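Side-chain contact in excinuclease ABC, subunit A. (Deinococcus radiodurans, PDB 2VF7), which binds DNA, zinc and ATP as a UvrA-family ABC ATPase and probably takes part in recognising DNA damage for excision repair: residues Ser112-Ser117 with Gln393-Leu398. The protein carries 1 engineered substitution. Residues are numbered along the deposited sequence; the frame is centred on the assembly and turned at random. Where two conformers were deposited one is given.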
# COMPACT_ATOMS: atom_id res chain seq x y z
N SER A 112 -21.76 0.83 -4.63
CA SER A 112 -20.47 0.37 -4.12
C SER A 112 -19.83 1.40 -3.20
O SER A 112 -19.24 1.05 -2.18
CB SER A 112 -19.51 0.06 -5.26
OG SER A 112 -20.16 -0.73 -6.24
N VAL A 113 -19.93 2.67 -3.57
CA VAL A 113 -19.34 3.75 -2.79
C VAL A 113 -20.13 4.02 -1.52
O VAL A 113 -19.59 4.57 -0.55
CB VAL A 113 -19.17 5.05 -3.63
CG1 VAL A 113 -18.41 6.12 -2.83
CG2 VAL A 113 -18.41 4.76 -4.91
N THR A 114 -21.40 3.61 -1.51
CA THR A 114 -22.24 3.82 -0.34
C THR A 114 -22.28 2.58 0.54
O THR A 114 -22.83 2.62 1.65
CB THR A 114 -23.66 4.27 -0.74
OG1 THR A 114 -24.21 3.36 -1.69
CG2 THR A 114 -23.60 5.66 -1.35
N THR A 115 -21.68 1.49 0.06
CA THR A 115 -21.66 0.18 0.75
C THR A 115 -22.97 -0.61 0.61
O THR A 115 -23.03 -1.79 0.97
CB THR A 115 -21.26 0.29 2.25
OG1 THR A 115 -20.11 1.15 2.39
CG2 THR A 115 -20.93 -1.09 2.85
N LEU A 116 -24.01 0.04 0.07
CA LEU A 116 -25.38 -0.54 0.04
C LEU A 116 -25.53 -1.87 -0.70
O LEU A 116 -26.27 -2.75 -0.25
CB LEU A 116 -26.39 0.48 -0.51
CG LEU A 116 -26.59 1.82 0.21
CD1 LEU A 116 -27.62 2.67 -0.51
CD2 LEU A 116 -27.00 1.66 1.67
N SER A 117 -24.83 -2.01 -1.82
CA SER A 117 -24.98 -3.19 -2.67
C SER A 117 -24.62 -4.47 -1.95
O SER A 117 -25.27 -5.49 -2.17
CB SER A 117 -24.14 -3.07 -3.95
OG SER A 117 -24.60 -1.98 -4.75
N GLN A 393 -19.64 8.58 5.19
CA GLN A 393 -18.86 8.86 6.38
C GLN A 393 -19.78 8.98 7.60
O GLN A 393 -19.38 8.69 8.73
CB GLN A 393 -18.08 10.17 6.23
CG GLN A 393 -16.94 10.17 5.23
CD GLN A 393 -16.22 8.82 5.06
OE1 GLN A 393 -15.43 8.39 5.91
NE2 GLN A 393 -16.49 8.17 3.94
N LEU A 394 -21.01 9.44 7.35
CA LEU A 394 -21.96 9.73 8.42
C LEU A 394 -22.50 8.46 9.08
O LEU A 394 -23.16 8.54 10.13
CB LEU A 394 -23.09 10.63 7.93
CG LEU A 394 -22.88 12.14 8.10
CD1 LEU A 394 -24.06 12.91 7.56
CD2 LEU A 394 -22.68 12.50 9.58
N TYR A 395 -22.20 7.31 8.47
CA TYR A 395 -22.50 6.01 9.07
C TYR A 395 -21.32 5.06 9.07
O TYR A 395 -21.49 3.84 9.08
CB TYR A 395 -23.75 5.38 8.45
CG TYR A 395 -23.78 5.18 6.94
CD1 TYR A 395 -23.11 4.11 6.34
CD2 TYR A 395 -24.55 6.02 6.13
CE1 TYR A 395 -23.17 3.91 4.96
CE2 TYR A 395 -24.62 5.83 4.75
CZ TYR A 395 -23.93 4.77 4.17
OH TYR A 395 -24.00 4.57 2.82
N SER A 396 -20.11 5.61 9.08
CA SER A 396 -18.92 4.80 8.92
C SER A 396 -18.33 4.44 10.26
O SER A 396 -17.57 3.47 10.36
CB SER A 396 -17.88 5.53 8.08
OG SER A 396 -16.94 6.19 8.92
N ASN A 397 -18.66 5.24 11.27
CA ASN A 397 -18.21 5.05 12.66
C ASN A 397 -16.78 5.56 12.95
O ASN A 397 -16.27 5.35 14.06
CB ASN A 397 -18.38 3.59 13.11
CG ASN A 397 -19.61 3.36 13.98
OD1 ASN A 397 -19.70 2.36 14.71
ND2 ASN A 397 -20.57 4.28 13.93
N LEU A 398 -16.15 6.20 11.95
CA LEU A 398 -14.83 6.85 12.14
C LEU A 398 -14.89 7.98 13.18
O LEU A 398 -15.83 8.78 13.17
CB LEU A 398 -14.28 7.44 10.84
CG LEU A 398 -13.21 6.68 10.07
CD1 LEU A 398 -12.27 7.67 9.37
CD2 LEU A 398 -12.41 5.77 10.99
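Thr114 and Tyr395 join a turn between two helices to the loop that follows helix 382-393. The backbones stay well apart, with Thr114 CA and Gln393 CA the nearest such pair at 9.1 Å. Residues 112-117 bend at Thr115, which has positive phi and immediately precedes helix 116-127. The ring of Tyr395 spans the gap, and its hydroxyl end makes the contact. Tyr395 was modelled in two conformers; the contacts given here belong to one of them. With chi1 at 56°, CG is tucked between the two backbone branches, and the ring extends toward the turn. In this conformer Tyr395 OH donates a hydrogen bond to Thr114 O at 2.6 Å. The hydroxyl approaches in the carbonyl plane, on a lone pair, with a C=O...O angle of 130°. Thr114 O also sits at the edge of the ring, close to the ring plane. Beside this bond, Tyr395 OH lies 3.6 Å from Thr114 CB and 4.3 Å from Leu116 CD2. Thr114 OG1 makes its own hydrogen bond, to Val110 O. Leu363 of helix 345-365 touches both Thr114 and Tyr395. Judged by sequence, Tyr395 lies between the ABC signature helix, 382-393, and the Walker B strand, 402-406, of the N-terminal ATPase core.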